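Local structure of putative MCP-type signal transduction protein (Campylobacter jejuni subsp. jejuni serotype O:2, 4WY9) at residues F78-L83 / G184-F189. The protein is the chemoreceptor Tlp1, whose periplasmic tandem-PAS domain probably senses chemical signals, perhaps by indirect ligand recognition, to guide chemotaxis. Sequence-based numbering, arbitrary orientation.
Sequences FTYLYL and GMTLDF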
ATOM      1  N   PHE A  78      -1.057   9.827  -3.816  1.00 14.14           N
ATOM      2  CA  PHE A  78      -0.183  10.905  -3.421  1.00 13.11           C
ATOM      3  C   PHE A  78       1.266  10.549  -3.659  1.00 11.21           C
ATOM      4  O   PHE A  78       1.665   9.381  -3.603  1.00 11.03           O
ATOM      5  CB  PHE A  78      -0.391  11.239  -1.932  1.00 12.87           C
ATOM      6  CG  PHE A  78      -1.802  11.625  -1.589  1.00 13.53           C
ATOM      7  CD1 PHE A  78      -2.226  12.960  -1.673  1.00 15.47           C
ATOM      8  CD2 PHE A  78      -2.758  10.654  -1.236  1.00 14.86           C
ATOM      9  CE1 PHE A  78      -3.526  13.300  -1.391  1.00 15.74           C
ATOM     10  CE2 PHE A  78      -4.053  11.025  -0.921  1.00 16.07           C
ATOM     11  CZ  PHE A  78      -4.433  12.340  -0.996  1.00 17.33           C
ATOM     12  N   THR A  79       2.073  11.585  -3.871  0.66 10.66           N
ATOM     13  CA  THR A  79       3.505  11.451  -4.043  0.66  9.80           C
ATOM     14  C   THR A  79       4.155  12.491  -3.150  0.66  7.98           C
ATOM     15  O   THR A  79       3.636  13.598  -3.015  0.66  9.16           O
ATOM     16  CB  THR A  79       3.911  11.654  -5.535  0.66 12.72           C
ATOM     17  OG1 THR A  79       3.403  10.526  -6.329  0.66 14.33           O
ATOM     18  CG2 THR A  79       5.404  11.790  -5.694  0.66 15.47           C
ATOM     19  N   TYR A  80       5.248  12.135  -2.506  1.00  7.73           N
ATOM     20  CA  TYR A  80       5.929  13.098  -1.620  1.00  7.47           C
ATOM     21  C   TYR A  80       7.420  12.998  -1.662  1.00  6.38           C
ATOM     22  O   TYR A  80       7.992  11.906  -1.759  1.00  7.25           O
ATOM     23  CB  TYR A  80       5.439  12.954  -0.173  1.00  8.19           C
ATOM     24  CG  TYR A  80       5.355  11.528   0.318  1.00  7.95           C
ATOM     25  CD1 TYR A  80       6.464  10.887   0.892  1.00  9.58           C
ATOM     26  CD2 TYR A  80       4.176  10.802   0.205  1.00  9.09           C
ATOM     27  CE1 TYR A  80       6.364   9.601   1.344  1.00  8.61           C
ATOM     28  CE2 TYR A  80       4.089   9.488   0.643  1.00  9.36           C
ATOM     29  CZ  TYR A  80       5.188   8.898   1.208  1.00  9.05           C
ATOM     30  OH  TYR A  80       5.109   7.576   1.665  1.00 10.62           O
ATOM     31  N   LEU A  81       8.069  14.161  -1.563  1.00  6.52           N
ATOM     32  CA  LEU A  81       9.492  14.282  -1.351  1.00  6.23           C
ATOM     33  C   LEU A  81       9.719  15.001  -0.049  1.00  6.68           C
ATOM     34  O   LEU A  81       9.368  16.178   0.093  1.00  7.42           O
ATOM     35  CB  LEU A  81      10.191  15.013  -2.493  1.00  6.85           C
ATOM     36  CG  LEU A  81      11.701  15.182  -2.292  1.00  8.15           C
ATOM     37  CD1 LEU A  81      12.430  13.861  -2.247  1.00  9.04           C
ATOM     38  CD2 LEU A  81      12.294  16.051  -3.386  1.00  9.25           C
ATOM     39  N   TYR A  82      10.314  14.306   0.916  1.00  6.32           N
ATOM     40  CA  TYR A  82      10.690  14.867   2.209  1.00  5.47           C
ATOM     41  C   TYR A  82      12.198  15.096   2.165  1.00  5.83           C
ATOM     42  O   TYR A  82      12.948  14.167   1.896  1.00  7.47           O
ATOM     43  CB  TYR A  82      10.281  13.905   3.322  1.00  7.04           C
ATOM     44  CG  TYR A  82      10.801  14.204   4.708  1.00  8.33           C
ATOM     45  CD1 TYR A  82      10.941  15.500   5.185  1.00  8.50           C
ATOM     46  CD2 TYR A  82      11.133  13.165   5.562  1.00 11.70           C
ATOM     47  CE1 TYR A  82      11.420  15.743   6.464  1.00 10.88           C
ATOM     48  CE2 TYR A  82      11.601  13.391   6.824  1.00 14.35           C
ATOM     49  CZ  TYR A  82      11.760  14.675   7.280  1.00 14.19           C
ATOM     50  OH  TYR A  82      12.223  14.878   8.560  1.00 18.13           O
ATOM     51  N   LEU A  83      12.651  16.327   2.386  1.00  6.84           N
ATOM     52  CA  LEU A  83      14.075  16.613   2.487  1.00  7.29           C
ATOM     53  C   LEU A  83      14.418  17.019   3.913  1.00  7.82           C
ATOM     54  O   LEU A  83      13.767  17.906   4.470  1.00  8.46           O
ATOM     55  CB  LEU A  83      14.487  17.715   1.528  1.00  7.41           C
ATOM     56  CG  LEU A  83      14.301  17.396   0.035  1.00  7.40           C
ATOM     57  CD1 LEU A  83      14.711  18.571  -0.814  1.00  8.92           C
ATOM     58  CD2 LEU A  83      15.075  16.188  -0.389  1.00 10.30           C
ATOM     59  N   GLY A 184       8.456   9.058  -1.747  1.00  6.37           N
ATOM     60  CA  GLY A 184       7.493   8.014  -1.533  1.00  6.74           C
ATOM     61  C   GLY A 184       6.161   8.251  -2.186  1.00  6.28           C
ATOM     62  O   GLY A 184       5.896   9.323  -2.746  1.00  6.75           O
ATOM     63  N   MET A 185       5.310   7.240  -2.088  1.00  7.24           N
ATOM     64  CA  MET A 185       3.997   7.240  -2.663  1.00  7.54           C
ATOM     65  C   MET A 185       2.976   6.638  -1.701  1.00  7.87           C
ATOM     66  O   MET A 185       3.335   5.737  -0.924  1.00 10.79           O
ATOM     67  CB  MET A 185       3.953   6.432  -3.957  1.00 10.74           C
ATOM     68  CG  MET A 185       4.951   6.854  -4.986  1.00 14.75           C
ATOM     69  SD  MET A 185       5.125   5.488  -6.132  1.00 22.77           S
ATOM     70  CE  MET A 185       6.190   6.123  -7.344  1.00 35.13           C
ATOM     71  N   THR A 186       1.742   7.087  -1.807  1.00  8.37           N
ATOM     72  CA  THR A 186       0.639   6.568  -1.028  1.00  9.42           C
ATOM     73  C   THR A 186      -0.398   5.972  -1.935  1.00 10.11           C
ATOM     74  O   THR A 186      -0.873   6.655  -2.839  1.00 12.39           O
ATOM     75  CB  THR A 186      -0.029   7.653  -0.150  1.00 10.58           C
ATOM     76  OG1 THR A 186       0.944   8.311   0.635  1.00 12.06           O
ATOM     77  CG2 THR A 186      -1.081   7.056   0.730  1.00 12.04           C
ATOM     78  N   LEU A 187      -0.784   4.716  -1.666  1.00  9.45           N
ATOM     79  CA  LEU A 187      -1.905   4.064  -2.314  1.00 10.27           C
ATOM     80  C   LEU A 187      -3.102   4.102  -1.381  1.00  9.88           C
ATOM     81  O   LEU A 187      -3.001   3.676  -0.230  1.00 10.52           O
ATOM     82  CB  LEU A 187      -1.559   2.625  -2.670  1.00 12.65           C
ATOM     83  CG  LEU A 187      -2.665   1.712  -3.198  1.00 14.90           C
ATOM     84  CD1 LEU A 187      -3.218   2.194  -4.500  1.00 19.27           C
ATOM     85  CD2 LEU A 187      -2.119   0.287  -3.331  1.00 18.64           C
ATOM     86  N   ASP A 188      -4.208   4.651  -1.866  1.00 11.30           N
ATOM     87  CA  ASP A 188      -5.484   4.621  -1.165  1.00 11.54           C
ATOM     88  C   ASP A 188      -6.180   3.303  -1.479  1.00 11.36           C
ATOM     89  O   ASP A 188      -6.481   3.019  -2.634  1.00 12.34           O
ATOM     90  CB  ASP A 188      -6.333   5.817  -1.580  1.00 13.80           C
ATOM     91  CG  ASP A 188      -7.674   5.911  -0.878  1.00 15.30           C
ATOM     92  OD1 ASP A 188      -8.175   4.918  -0.311  1.00 14.12           O
ATOM     93  OD2 ASP A 188      -8.265   7.008  -0.930  1.00 15.80           O
ATOM     94  N   PHE A 189      -6.451   2.481  -0.464  1.00 10.74           N
ATOM     95  CA  PHE A 189      -7.019   1.170  -0.724  1.00 10.79           C
ATOM     96  C   PHE A 189      -8.421   1.217  -1.332  1.00 12.21           C
ATOM     97  O   PHE A 189      -8.899   0.198  -1.822  1.00 12.25           O
ATOM     98  CB  PHE A 189      -7.013   0.308   0.536  1.00 10.74           C
ATOM     99  CG  PHE A 189      -5.653  -0.294   0.833  1.00  9.41           C
ATOM    100  CD1 PHE A 189      -5.077  -1.204  -0.057  1.00 10.02           C
ATOM    101  CD2 PHE A 189      -4.945   0.058   1.965  1.00  9.57           C
ATOM    102  CE1 PHE A 189      -3.856  -1.767   0.180  1.00  9.86           C
ATOM    103  CE2 PHE A 189      -3.702  -0.504   2.211  1.00  9.36           C
ATOM    104  CZ  PHE A 189      -3.150  -1.408   1.327  1.00  8.85           C
TER
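The ring of Tyr80 lies flat over the backbone of Gly184, whose C atom sits 3.6 Å above the ring plane, over its centre, while CA makes a CH-pi contact with the same face. A chi1 of 46° sets Tyr80 CG between its backbone N and carbonyl carbon, and the ring continues from there over Gly184; glycine suits the partner position because a CB there would run into Tyr80 CE1. Thr186 meets this ring differently: its side chain crosses at about a right angle and brings OG1 to the edge, in plane, 3.4 Å from Tyr80 CE2. Both hydroxyls, Tyr80 OH and Thr186 OG1, hydrogen-bond to Asn167 OD1 on strand 163-173, which flanks strand 179-188 on its other side. The two segments are antiparallel neighbours in the central sheet of a PAS-like (Cache) sensor domain, and Gly184 and Tyr80 exchange two backbone bonds. Phe78 pairs with Thr186, their side chains crossing obliquely, Phe78 CB 4.0 Å from Thr186 CB. Branched at CB, Thr186 suits a strand and offers carbon to the Phe78 ring edge; that ring suits its buried place beside Phe163. On the other face, Met185, unbranched and extended beyond CG, packs against helix 8-51, and it and Thr79 touch Phe70.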